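Local structure of protein translation elongation factor 1A (Methanosarcina mazei, 3WND) at residues A[45-50]-A[66-71]; A[194-199]-A[213-218]; A[276-281]-A[344-349]; A[301-306]-A[355-360]. The protein is a SelB/EF-Tu-like translation factor that binds cysteinyl-tRNA in its GTP-bound form and probably acts as an elongation factor. All blocks are in the same frame, centred on the assembly; numbering follows the deposited sequence.

Contact 1 of 4, residues A[45-50]-A[66-71]; sequences GTSSDI and DAHSYP
Ser47, the last residue of strand 43-47, lies obliquely beside His68, with OG 4.2 Å from CE1 of that ring; its hydroxyl is hydrogen-bonded to Thr51, so it meets the imidazole by packing alone. At Ser48 the backbone takes over. Its carbonyl O lies at the edge of the imidazole, in the ring plane, and receives a weak, bent bond from His68 NE2 (3.1 Å, 122° at the hydrogen). With CG set between the backbone N and the carbonyl carbon (chi1 69°), the His68 ring lies over the Asp49-Ile50 peptide, which a flat ring can cover. Residues 48-50 form the bend between strands 43-47 and 51-55 of the nucleotide-binding domain. The partner 66-71 follows strand 61-66, where GTPases of this class carry the DxxG motif of switch II; Asp66 probably corresponds to its aspartate, and Ser69 would take the place of its glycine. The Asp49 carbonyl O sits 3.4 Å above the plane of the His68 ring, over its centre. Ser69 OG donates to that same oxygen (2.8 Å), approaching from the flank with a C=O...donor angle of 111°, and Ser69 N adds a weak bond to it at 3.4 Å; Ser76 OG is a further partner. The Asp49 carboxylate turns instead to Arg269. Finally, Ile50 brings CA within 3.4 Å of Asp66 O in a CA-H...O contact, and CG2 within 4.1 Å of Ala67 CA, its branched chain suiting a buried place beside helix 74-83. Asp66 itself reaches Thr35, a GDP-binding residue.

Contact 2 of 4, residues A[194-199]-A[213-218]; sequences RIFIDH and VVKQGI
Phe196 and Lys215 make the tight part: Lys215 CG stands 3.5 Å from the centroid of the phenyl ring, 10° off its normal, a CH-pi contact. Bends at chi2 and chi3 lay the methylenes across the ring while NZ runs on to Asn82 O. The ring's rim in turn meets the guanidinium of Arg194, with CE1 3.6 Å above that plane. An alanine in place of Phe196 would probably leave both the lysine methylenes and this guanidinium face without their aromatic support. Strands 194-203 and 207-216 form an antiparallel hairpin of the curled sheet, consistent with the domain II barrel of SelB-like factors. Phe196 and Val213 exchange two backbone bonds. A classic bulge then sets Lys215 and Gln216 both opposite Arg194, whose O receives Lys215 N at 2.8 Å and whose N gives to Gln216 O at 3.0 Å. Toward partly exposed Gln216, close aliphatic contact gives way to water. Arg194 CD passes 3.5 Å from Gln216 CD, the two planes 72° apart, but their polar ends meet through a water, 2.8 Å from Arg194 NH1 and 2.7 Å from Gln216 OE1. Arg194 has firmer partners in Glu277 and Asp350, while Gln216 NE2 turns to Pro192 O.

Contact 3 of 4, residues A[276-281]-A[344-349]; sequences KEIVTT and LAYSKQ
Ser347 OG donates to Glu277 OE1 at 2.7 Å, coming from above the carboxylate plane, 43° out of it. The bend of Glu277 at chi2 (-66°) curls its acid back against the partner chain, and OE2 is held by Ser274 as well as by Arg194. A second polar pair lies at the other end: the hydroxyls of Tyr346 and Thr280 are hydrogen-bonded, OH to OG1, at 2.6 Å, with OG1 near the ring plane at its edge and also bonded to Asp282 O. Between them runs a short antiparallel ribbon. Ile278 and Tyr346 form one hydrogen-bonded pair, with Ile278 N 2.7 Å from Tyr346 O, and Thr280 and Leu344 form the next.

Packing surrounds this frame. With CG between its backbone N and carbonyl carbon (chi1 56°), Tyr346 lays its ring across the neighbouring strand, so that Ile278 CB lies over the face, 4.2 Å from the centroid, and CG2 is 3.6 Å from CZ. Beta-branched isoleucine suits this place, being broad close to the backbone. Further out, Ile278 CD1 rests on Lys348 CG at 3.9 Å. The opposite face carries Val279 and the small Ala345, both against Phe228.

The hydroxyls and the guanidinium of Arg194 would favour the ionised form of this buried carboxylate, through which the ribbon is joined to strand 194-203.

Contact 4 of 4, residues A[301-306]-A[355-360]; sequences VLHLFV and ANLDLT
His303 and Ala355 are joined by backbone bonds in both directions: His303 N gives to Ala355 O at 2.7 Å, and Ala355 N to His303 O at 2.8 Å. This antiparallel hydrogen-bonded pair is made just where strand 352-355 ends and the chain leaves its neighbour. Leu302 adds apolar cover to the same carbonyl, CD2 lying 3.5 Å from Ala355 O.

The bonds that shape the departing chain are internal. Asn356 OD1 accepts from Asp358 N at 2.9 Å, an Asx turn, and a type I turn spans Asn356 to Leu359; asparagine suits the spot because its short amide can reach the backbone two residues on. Strand 301-306 belongs to the curled antiparallel sheet of the C-terminal part, consistent with the domain III barrel of SelB-like factors, and the turn leads on to its last strand, 363-369.

Contact with aromatic rings is of two kinds. Leu357 sends CD1 over a face of the His303 imidazole, 3.8 Å from the centroid and 20° off the normal, a CH-pi contact offset toward ND1. Leu357 CG stands beside its own backbone N (chi1 -55°), which directs the branched end at that ring. With an alanine replacing His303, the Leu357 methyl would probably lose the flat surface it rests on and be freer to turn. Phe305 instead offers an edge, CE2 lying 3.9 Å from Ala355 CB, the small alanine letting the ring edge come close. Leu74 of helix 74-83 touches Phe305, Ala355 and Leu357, while His303 NE2 is hydrogen-bonded to a citrate probably taken from the crystallisation liquor.

How the contacts relate
From the N terminus, contact 1 closes a loop of 15 residues holding two strands of the nucleotide-binding domain. Contact 2 follows in series, closing a hairpin of the middle beta domain; Ser48 and His199 join the two by a probable hydrogen bond. The chain then leaves that domain at 276-281. Contact 3 closes a loop of 62 residues and contact 4 one of 48; they cross, since 301-306 falls between the segments of contact 3 and 355-360 after both, which interlaces the interdomain ribbon with the C-terminal barrel. Leu344 packs on Leu304 and Val306 where they meet. The Arg194-Glu277 salt bridge ties contact 2 to contact 3. Contact 4 touches neither contact 1 nor contact 2.

Contact 1 of 4, residues A[45-50]-A[66-71]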
loop_
_atom_site.group_PDB
_atom_site.type_symbol
_atom_site.label_atom_id
_atom_site.label_comp_id
_atom_site.label_asym_id
_atom_site.label_seq_id
_atom_site.Cartn_x
_atom_site.Cartn_y
_atom_site.Cartn_z
ATOM N N GLY A 45 6.779 14.622 -5.954
ATOM C CA GLY A 45 6.409 15.285 -4.712
ATOM C C GLY A 45 7.253 14.719 -3.592
ATOM O O GLY A 45 8.473 14.575 -3.709
ATOM N N THR A 46 6.562 14.293 -2.514
ATOM C CA THR A 46 7.252 13.764 -1.324
ATOM C C THR A 46 8.123 12.570 -1.683
ATOM O O THR A 46 7.716 11.680 -2.440
ATOM C CB THR A 46 6.171 13.322 -0.305
ATOM O OG1 THR A 46 5.354 14.461 -0.034
ATOM C CG2 THR A 46 6.824 12.926 0.960
ATOM N N SER A 47 9.326 12.545 -1.172
ATOM C CA SER A 47 10.274 11.494 -1.465
ATOM C C SER A 47 11.061 11.096 -0.224
ATOM O O SER A 47 11.677 11.939 0.367
ATOM C CB SER A 47 11.244 12.014 -2.542
ATOM O OG SER A 47 12.089 10.966 -3.038
ATOM N N SER A 48 10.943 9.822 0.197
ATOM C CA SER A 48 11.708 9.212 1.295
ATOM C C SER A 48 12.235 7.812 0.853
ATOM O O SER A 48 13.053 7.707 -0.089
ATOM C CB SER A 48 10.768 9.098 2.528
ATOM O OG SER A 48 9.553 8.387 2.252
ATOM N N ASP A 49 11.723 6.719 1.443
ATOM C CA ASP A 49 12.003 5.387 0.809
ATOM C C ASP A 49 10.976 5.055 -0.278
ATOM O O ASP A 49 11.124 4.025 -0.970
ATOM C CB ASP A 49 11.981 4.232 1.815
ATOM C CG ASP A 49 10.644 4.153 2.544
ATOM O OD1 ASP A 49 9.877 5.143 2.635
ATOM O OD2 ASP A 49 10.364 3.084 3.026
ATOM N N ILE A 50 9.965 5.916 -0.407
ATOM C CA ILE A 50 8.974 5.863 -1.477
ATOM C C ILE A 50 8.888 7.252 -2.056
ATOM O O ILE A 50 9.272 8.189 -1.409
ATOM C CB ILE A 50 7.537 5.400 -1.047
ATOM C CG1 ILE A 50 7.017 6.235 0.136
ATOM C CG2 ILE A 50 7.558 3.918 -0.611
ATOM C CD1 ILE A 50 5.490 6.093 0.367
ATOM N N ASP A 66 5.833 5.442 -6.186
ATOM C CA ASP A 66 6.907 4.574 -6.648
ATOM C C ASP A 66 7.597 3.969 -5.455
ATOM O O ASP A 66 8.173 4.724 -4.593
ATOM C CB ASP A 66 7.890 5.416 -7.480
ATOM C CG ASP A 66 9.197 4.627 -7.925
ATOM O OD1 ASP A 66 9.297 3.392 -7.821
ATOM O OD2 ASP A 66 10.111 5.327 -8.434
ATOM N N ALA A 67 7.481 2.622 -5.329
ATOM C CA ALA A 67 8.205 1.950 -4.201
ATOM C C ALA A 67 9.696 1.747 -4.540
ATOM O O ALA A 67 10.193 0.598 -4.781
ATOM C CB ALA A 67 7.524 0.566 -3.935
ATOM N N HIS A 68 10.419 2.859 -4.645
ATOM C CA HIS A 68 11.764 2.787 -5.237
ATOM C C HIS A 68 12.799 2.101 -4.430
ATOM O O HIS A 68 13.862 1.804 -4.983
ATOM C CB HIS A 68 12.243 4.193 -5.704
ATOM C CG HIS A 68 12.516 5.133 -4.549
ATOM N ND1 HIS A 68 11.625 6.127 -4.132
ATOM C CD2 HIS A 68 13.493 5.082 -3.599
ATOM C CE1 HIS A 68 12.109 6.730 -3.066
ATOM N NE2 HIS A 68 13.266 6.134 -2.730
ATOM N N SER A 69 12.524 1.862 -3.129
ATOM C CA SER A 69 13.444 1.161 -2.245
ATOM C C SER A 69 13.181 -0.330 -2.150
ATOM O O SER A 69 13.829 -1.001 -1.434
ATOM C CB SER A 69 13.603 1.805 -0.815
ATOM O OG SER A 69 13.834 3.160 -0.961
ATOM N N TYR A 70 12.241 -0.821 -2.941
ATOM C CA TYR A 70 12.050 -2.276 -3.127
ATOM C C TYR A 70 12.782 -2.586 -4.443
ATOM O O TYR A 70 12.610 -1.839 -5.428
ATOM C CB TYR A 70 10.525 -2.546 -3.204
ATOM C CG TYR A 70 10.266 -3.981 -3.536
ATOM C CD1 TYR A 70 10.284 -4.975 -2.509
ATOM C CD2 TYR A 70 10.210 -4.381 -4.880
ATOM C CE1 TYR A 70 10.166 -6.311 -2.832
ATOM C CE2 TYR A 70 10.116 -5.758 -5.213
ATOM C CZ TYR A 70 10.051 -6.691 -4.201
ATOM O OH TYR A 70 9.968 -8.013 -4.480
ATOM N N PRO A 71 13.515 -3.725 -4.517
ATOM C CA PRO A 71 13.450 -4.846 -3.595
ATOM C C PRO A 71 14.391 -4.814 -2.387
ATOM O O PRO A 71 14.402 -5.750 -1.594
ATOM C CB PRO A 71 13.767 -6.025 -4.508
ATOM C CG PRO A 71 14.678 -5.514 -5.488
ATOM C CD PRO A 71 14.137 -4.155 -5.794
#

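Contact 2 of 4, residues A[194-199]-A[213-218]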
loop_
_atom_site.group_PDB
_atom_site.type_symbol
_atom_site.label_atom_id
_atom_site.label_comp_id
_atom_site.label_asym_id
_atom_site.label_seq_id
_atom_site.Cartn_x
_atom_site.Cartn_y
_atom_site.Cartn_z
ATOM N N ARG A 194 -10.722 6.925 10.027
ATOM C CA ARG A 194 -9.343 6.562 10.373
ATOM C C ARG A 194 -8.449 7.124 9.303
ATOM O O ARG A 194 -8.812 6.999 8.094
ATOM C CB ARG A 194 -9.135 5.009 10.385
ATOM C CG ARG A 194 -10.109 4.301 11.285
ATOM C CD ARG A 194 -9.886 2.772 11.208
ATOM N NE ARG A 194 -8.643 2.336 11.839
ATOM C CZ ARG A 194 -7.885 1.302 11.383
ATOM N NH1 ARG A 194 -8.086 0.723 10.153
ATOM N NH2 ARG A 194 -6.819 0.888 12.091
ATOM N N ILE A 195 -7.316 7.685 9.713
ATOM C CA ILE A 195 -6.326 8.218 8.762
ATOM C C ILE A 195 -5.003 7.549 9.089
ATOM O O ILE A 195 -4.548 7.543 10.250
ATOM C CB ILE A 195 -6.221 9.775 8.895
ATOM C CG1 ILE A 195 -7.635 10.421 8.638
ATOM C CG2 ILE A 195 -5.158 10.318 7.856
ATOM C CD1 ILE A 195 -8.267 10.878 10.000
ATOM N N PHE A 196 -4.341 6.991 8.069
ATOM C CA PHE A 196 -2.979 6.401 8.275
ATOM C C PHE A 196 -1.955 7.429 7.828
ATOM O O PHE A 196 -2.113 8.048 6.824
ATOM C CB PHE A 196 -2.788 5.172 7.356
ATOM C CG PHE A 196 -3.453 3.896 7.837
ATOM C CD1 PHE A 196 -4.270 3.884 8.990
ATOM C CD2 PHE A 196 -3.260 2.725 7.118
ATOM C CE1 PHE A 196 -4.923 2.690 9.376
ATOM C CE2 PHE A 196 -3.908 1.548 7.532
ATOM C CZ PHE A 196 -4.719 1.550 8.624
ATOM N N ILE A 197 -0.979 7.698 8.658
ATOM C CA ILE A 197 0.026 8.653 8.396
ATOM C C ILE A 197 1.270 8.071 7.762
ATOM O O ILE A 197 1.781 7.085 8.248
ATOM C CB ILE A 197 0.455 9.273 9.767
ATOM C CG1 ILE A 197 -0.744 10.114 10.377
ATOM C CG2 ILE A 197 1.724 10.102 9.564
ATOM C CD1 ILE A 197 -0.512 10.448 11.841
ATOM N N ASP A 198 1.709 8.627 6.617
ATOM C CA ASP A 198 2.906 8.042 6.009
ATOM C C ASP A 198 4.127 8.954 6.190
ATOM O O ASP A 198 5.291 8.483 6.055
ATOM C CB ASP A 198 2.720 7.657 4.499
ATOM C CG ASP A 198 2.040 8.686 3.700
ATOM O OD1 ASP A 198 2.613 9.754 3.454
ATOM O OD2 ASP A 198 0.943 8.405 3.237
ATOM N N HIS A 199 3.879 10.252 6.492
ATOM C CA HIS A 199 5.018 11.181 6.721
ATOM C C HIS A 199 4.534 12.194 7.736
ATOM O O HIS A 199 3.364 12.542 7.820
ATOM C CB HIS A 199 5.414 11.938 5.443
ATOM C CG HIS A 199 5.979 11.080 4.396
ATOM N ND1 HIS A 199 5.157 10.356 3.511
ATOM C CD2 HIS A 199 7.330 10.761 4.058
ATOM C CE1 HIS A 199 5.974 9.636 2.627
ATOM N NE2 HIS A 199 7.301 9.918 2.950
ATOM N N VAL A 213 -3.546 9.119 4.267
ATOM C CA VAL A 213 -4.712 8.806 3.441
ATOM C C VAL A 213 -5.804 8.418 4.397
ATOM O O VAL A 213 -5.547 7.743 5.424
ATOM C CB VAL A 213 -4.392 7.664 2.425
ATOM C CG1 VAL A 213 -3.950 6.400 3.121
ATOM C CG2 VAL A 213 -5.529 7.445 1.441
ATOM N N VAL A 214 -7.017 8.900 4.110
ATOM C CA VAL A 214 -8.188 8.498 4.925
ATOM C C VAL A 214 -8.597 7.058 4.461
ATOM O O VAL A 214 -8.895 6.845 3.279
ATOM C CB VAL A 214 -9.360 9.438 4.644
ATOM C CG1 VAL A 214 -10.603 9.072 5.506
ATOM C CG2 VAL A 214 -8.949 10.915 4.926
ATOM N N LYS A 215 -8.503 6.125 5.420
ATOM C CA LYS A 215 -8.753 4.709 5.154
ATOM C C LYS A 215 -10.252 4.403 5.166
ATOM O O LYS A 215 -10.691 3.529 4.445
ATOM C CB LYS A 215 -8.001 3.836 6.119
ATOM C CG LYS A 215 -6.463 3.942 6.043
ATOM C CD LYS A 215 -5.837 3.430 4.710
ATOM C CE LYS A 215 -6.031 1.924 4.442
ATOM N NZ LYS A 215 -5.281 1.293 3.268
ATOM N N GLN A 216 -10.993 5.098 6.014
ATOM C CA GLN A 216 -12.434 4.919 6.130
ATOM C C GLN A 216 -13.017 6.193 6.764
ATOM O O GLN A 216 -12.253 6.967 7.439
ATOM C CB GLN A 216 -12.806 3.628 6.915
ATOM C CG GLN A 216 -12.327 3.705 8.351
ATOM C CD GLN A 216 -12.717 2.479 9.145
ATOM O OE1 GLN A 216 -12.334 1.374 8.790
ATOM N NE2 GLN A 216 -13.496 2.693 10.228
ATOM N N GLY A 217 -14.332 6.350 6.627
ATOM C CA GLY A 217 -15.046 7.458 7.210
ATOM C C GLY A 217 -14.807 8.736 6.407
ATOM O O GLY A 217 -14.330 8.726 5.274
ATOM N N ILE A 218 -15.172 9.837 7.046
ATOM C CA ILE A 218 -14.919 11.173 6.478
ATOM C C ILE A 218 -14.259 11.971 7.585
ATOM O O ILE A 218 -14.855 12.189 8.637
ATOM C CB ILE A 218 -16.196 11.907 6.006
ATOM C CG1 ILE A 218 -16.951 11.047 5.000
ATOM C CG2 ILE A 218 -15.828 13.298 5.415
ATOM C CD1 ILE A 218 -18.217 11.673 4.425
HETATM O O HOH W 1 -9.736 1.391 7.969
#

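Contact 3 of 4, residues A[276-281]-A[344-349]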
loop_
_atom_site.group_PDB
_atom_site.type_symbol
_atom_site.label_atom_id
_atom_site.label_comp_id
_atom_site.label_asym_id
_atom_site.label_seq_id
_atom_site.Cartn_x
_atom_site.Cartn_y
_atom_site.Cartn_z
ATOM N N LYS A 276 -10.335 5.610 18.267
ATOM C CA LYS A 276 -9.995 4.436 19.113
ATOM C C LYS A 276 -9.199 3.436 18.235
ATOM O O LYS A 276 -9.628 3.038 17.134
ATOM C CB LYS A 276 -11.315 3.756 19.568
ATOM C CG LYS A 276 -11.124 2.500 20.356
ATOM C CD LYS A 276 -10.205 2.716 21.589
ATOM C CE LYS A 276 -10.145 1.483 22.524
ATOM N NZ LYS A 276 -9.546 0.272 21.852
ATOM N N GLU A 277 -8.096 2.943 18.772
ATOM C CA GLU A 277 -7.347 1.846 18.160
ATOM C C GLU A 277 -6.865 0.924 19.202
ATOM O O GLU A 277 -6.687 1.366 20.364
ATOM C CB GLU A 277 -6.052 2.389 17.399
ATOM C CG GLU A 277 -6.419 3.324 16.229
ATOM C CD GLU A 277 -7.151 2.612 15.103
ATOM O OE1 GLU A 277 -6.901 1.400 14.922
ATOM O OE2 GLU A 277 -7.970 3.293 14.446
ATOM N N ILE A 278 -6.615 -0.339 18.812
ATOM C CA ILE A 278 -5.925 -1.271 19.755
ATOM C C ILE A 278 -4.443 -0.913 19.764
ATOM O O ILE A 278 -3.862 -0.624 18.730
ATOM C CB ILE A 278 -6.094 -2.772 19.283
ATOM C CG1 ILE A 278 -7.589 -3.086 19.202
ATOM C CG2 ILE A 278 -5.341 -3.781 20.199
ATOM C CD1 ILE A 278 -7.995 -4.364 18.466
ATOM N N VAL A 279 -3.833 -0.912 20.956
ATOM C CA VAL A 279 -2.400 -0.712 21.011
ATOM C C VAL A 279 -1.812 -1.840 21.831
ATOM O O VAL A 279 -2.165 -2.063 22.988
ATOM C CB VAL A 279 -1.996 0.631 21.642
ATOM C CG1 VAL A 279 -0.511 0.679 21.805
ATOM C CG2 VAL A 279 -2.522 1.816 20.818
ATOM N N THR A 280 -0.940 -2.639 21.223
ATOM C CA THR A 280 -0.287 -3.759 21.963
ATOM C C THR A 280 1.152 -3.910 21.472
ATOM O O THR A 280 1.575 -3.308 20.445
ATOM C CB THR A 280 -1.046 -5.115 21.765
ATOM O OG1 THR A 280 -1.075 -5.524 20.355
ATOM C CG2 THR A 280 -2.475 -5.095 22.289
ATOM N N THR A 281 1.949 -4.681 22.221
ATOM C CA THR A 281 3.336 -4.993 21.746
ATOM C C THR A 281 3.332 -6.473 21.378
ATOM O O THR A 281 4.226 -6.961 20.626
ATOM C CB THR A 281 4.440 -4.811 22.827
ATOM O OG1 THR A 281 4.072 -5.594 23.944
ATOM C CG2 THR A 281 4.676 -3.360 23.316
ATOM N N LEU A 344 2.423 -1.059 18.746
ATOM C CA LEU A 344 1.788 -0.792 17.445
ATOM C C LEU A 344 0.308 -0.580 17.631
ATOM O O LEU A 344 -0.346 -1.233 18.484
ATOM C CB LEU A 344 2.116 -1.919 16.447
ATOM C CG LEU A 344 3.584 -2.226 16.121
ATOM C CD1 LEU A 344 3.629 -3.260 14.993
ATOM C CD2 LEU A 344 4.330 -0.995 15.682
ATOM N N ALA A 345 -0.264 0.227 16.711
ATOM C CA ALA A 345 -1.728 0.530 16.662
ATOM C C ALA A 345 -2.422 -0.163 15.526
ATOM O O ALA A 345 -1.885 -0.196 14.426
ATOM C CB ALA A 345 -1.999 2.053 16.458
ATOM N N TYR A 346 -3.585 -0.704 15.820
ATOM C CA TYR A 346 -4.337 -1.371 14.741
ATOM C C TYR A 346 -5.779 -1.597 15.201
ATOM O O TYR A 346 -6.098 -1.475 16.424
ATOM C CB TYR A 346 -3.660 -2.756 14.387
ATOM C CG TYR A 346 -3.511 -3.685 15.530
ATOM C CD1 TYR A 346 -4.467 -4.687 15.785
ATOM C CD2 TYR A 346 -2.425 -3.544 16.408
ATOM C CE1 TYR A 346 -4.343 -5.565 16.924
ATOM C CE2 TYR A 346 -2.296 -4.358 17.532
ATOM C CZ TYR A 346 -3.233 -5.375 17.771
ATOM O OH TYR A 346 -3.089 -6.166 18.873
ATOM N N SER A 347 -6.639 -1.863 14.251
ATOM C CA SER A 347 -7.999 -2.326 14.512
ATOM C C SER A 347 -8.072 -3.762 13.908
ATOM O O SER A 347 -7.208 -4.158 13.092
ATOM C CB SER A 347 -9.041 -1.334 13.877
ATOM O OG SER A 347 -9.054 -0.187 14.730
ATOM N N LYS A 348 -9.133 -4.482 14.216
ATOM C CA LYS A 348 -9.198 -5.913 13.835
ATOM C C LYS A 348 -9.349 -6.067 12.322
ATOM O O LYS A 348 -9.033 -7.133 11.796
ATOM C CB LYS A 348 -10.312 -6.620 14.583
ATOM C CG LYS A 348 -9.938 -6.683 16.029
ATOM C CD LYS A 348 -10.525 -7.865 16.754
ATOM C CE LYS A 348 -9.808 -7.918 18.093
ATOM N NZ LYS A 348 -9.403 -9.302 18.491
ATOM N N GLN A 349 -9.813 -5.026 11.639
ATOM C CA GLN A 349 -9.960 -5.096 10.197
ATOM C C GLN A 349 -8.590 -5.064 9.477
ATOM O O GLN A 349 -8.507 -5.182 8.286
ATOM C CB GLN A 349 -10.884 -3.980 9.626
ATOM C CG GLN A 349 -10.376 -2.517 9.815
ATOM C CD GLN A 349 -10.997 -1.917 11.024
ATOM O OE1 GLN A 349 -11.230 -2.620 11.986
ATOM N NE2 GLN A 349 -11.232 -0.606 11.022
#

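Contact 4 of 4, residues A[301-306]-A[355-360]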
loop_
_atom_site.group_PDB
_atom_site.type_symbol
_atom_site.label_atom_id
_atom_site.label_comp_id
_atom_site.label_asym_id
_atom_site.label_seq_id
_atom_site.Cartn_x
_atom_site.Cartn_y
_atom_site.Cartn_z
ATOM N N VAL A 301 12.242 -15.828 14.378
ATOM C CA VAL A 301 12.176 -14.381 14.096
ATOM C C VAL A 301 11.395 -14.085 12.826
ATOM O O VAL A 301 11.643 -14.690 11.742
ATOM C CB VAL A 301 13.592 -13.768 14.013
ATOM C CG1 VAL A 301 13.510 -12.280 13.737
ATOM C CG2 VAL A 301 14.375 -14.049 15.323
ATOM N N LEU A 302 10.438 -13.172 12.931
ATOM C CA LEU A 302 9.677 -12.782 11.706
ATOM C C LEU A 302 9.648 -11.259 11.679
ATOM O O LEU A 302 10.115 -10.615 12.655
ATOM C CB LEU A 302 8.269 -13.395 11.642
ATOM C CG LEU A 302 8.188 -14.912 11.460
ATOM C CD1 LEU A 302 6.773 -15.389 11.755
ATOM C CD2 LEU A 302 8.685 -15.424 10.102
ATOM N N HIS A 303 9.192 -10.677 10.575
ATOM C CA HIS A 303 8.967 -9.259 10.534
ATOM C C HIS A 303 7.507 -9.063 10.320
ATOM O O HIS A 303 6.881 -9.759 9.496
ATOM C CB HIS A 303 9.740 -8.605 9.384
ATOM C CG HIS A 303 10.285 -7.288 9.739
ATOM N ND1 HIS A 303 11.345 -7.111 10.623
ATOM C CD2 HIS A 303 9.944 -6.004 9.244
ATOM C CE1 HIS A 303 11.561 -5.788 10.754
ATOM N NE2 HIS A 303 10.759 -5.117 9.855
ATOM N N LEU A 304 6.900 -8.162 11.100
ATOM C CA LEU A 304 5.459 -7.975 11.049
ATOM C C LEU A 304 5.122 -6.613 10.422
ATOM O O LEU A 304 5.730 -5.562 10.759
ATOM C CB LEU A 304 4.881 -8.046 12.487
ATOM C CG LEU A 304 3.379 -7.798 12.718
ATOM C CD1 LEU A 304 2.919 -8.532 13.965
ATOM C CD2 LEU A 304 3.102 -6.279 12.857
ATOM N N PHE A 305 4.187 -6.635 9.501
ATOM C CA PHE A 305 3.647 -5.387 8.916
ATOM C C PHE A 305 2.149 -5.305 9.178
ATOM O O PHE A 305 1.408 -6.246 8.958
ATOM C CB PHE A 305 3.775 -5.510 7.380
ATOM C CG PHE A 305 5.195 -5.585 6.907
ATOM C CD1 PHE A 305 5.872 -4.456 6.507
ATOM C CD2 PHE A 305 5.874 -6.805 6.969
ATOM C CE1 PHE A 305 7.246 -4.553 6.154
ATOM C CE2 PHE A 305 7.220 -6.905 6.571
ATOM C CZ PHE A 305 7.902 -5.809 6.192
ATOM N N VAL A 306 1.702 -4.154 9.709
ATOM C CA VAL A 306 0.281 -3.913 9.874
ATOM C C VAL A 306 0.112 -2.437 9.634
ATOM O O VAL A 306 0.870 -1.616 10.146
ATOM C CB VAL A 306 -0.293 -4.412 11.225
ATOM C CG1 VAL A 306 0.303 -3.621 12.386
ATOM C CG2 VAL A 306 -1.846 -4.358 11.235
ATOM N N ALA A 355 6.845 -11.635 7.464
ATOM C CA ALA A 355 7.937 -11.873 6.518
ATOM C C ALA A 355 9.113 -12.497 7.242
ATOM O O ALA A 355 9.226 -12.371 8.485
ATOM C CB ALA A 355 8.344 -10.563 5.796
ATOM N N ASN A 356 10.000 -13.136 6.457
ATOM C CA ASN A 356 11.320 -13.548 6.935
ATOM C C ASN A 356 12.336 -12.886 6.053
ATOM O O ASN A 356 12.445 -13.190 4.887
ATOM C CB ASN A 356 11.477 -15.108 6.931
ATOM C CG ASN A 356 12.833 -15.553 7.457
ATOM O OD1 ASN A 356 13.823 -14.786 7.431
ATOM N ND2 ASN A 356 12.934 -16.799 7.841
ATOM N N LEU A 357 12.948 -11.844 6.578
ATOM C CA LEU A 357 13.770 -10.978 5.757
ATOM C C LEU A 357 14.979 -11.656 5.231
ATOM O O LEU A 357 15.640 -11.068 4.369
ATOM C CB LEU A 357 14.199 -9.718 6.508
ATOM C CG LEU A 357 13.118 -8.844 7.135
ATOM C CD1 LEU A 357 13.637 -7.715 7.949
ATOM C CD2 LEU A 357 12.246 -8.266 6.042
ATOM N N ASP A 358 15.305 -12.855 5.765
ATOM C CA ASP A 358 16.518 -13.556 5.332
ATOM C C ASP A 358 16.276 -14.529 4.220
ATOM O O ASP A 358 17.263 -15.105 3.667
ATOM C CB ASP A 358 17.113 -14.307 6.559
ATOM C CG ASP A 358 17.615 -13.368 7.590
ATOM O OD1 ASP A 358 18.072 -12.213 7.342
ATOM O OD2 ASP A 358 17.535 -13.838 8.682
ATOM N N LEU A 359 15.025 -14.656 3.795
ATOM C CA LEU A 359 14.763 -15.579 2.681
ATOM C C LEU A 359 14.891 -14.896 1.329
ATOM O O LEU A 359 15.058 -13.677 1.228
ATOM C CB LEU A 359 13.364 -16.211 2.849
ATOM C CG LEU A 359 13.227 -17.051 4.122
ATOM C CD1 LEU A 359 11.807 -17.592 4.323
ATOM C CD2 LEU A 359 14.256 -18.197 4.101
ATOM N N THR A 360 14.799 -15.688 0.257
ATOM C CA THR A 360 14.745 -15.060 -1.077
ATOM C C THR A 360 13.383 -14.460 -1.388
ATOM O O THR A 360 13.283 -13.296 -1.816
ATOM C CB THR A 360 15.058 -16.126 -2.179
ATOM O OG1 THR A 360 16.292 -16.751 -1.855
ATOM C CG2 THR A 360 15.158 -15.503 -3.567
#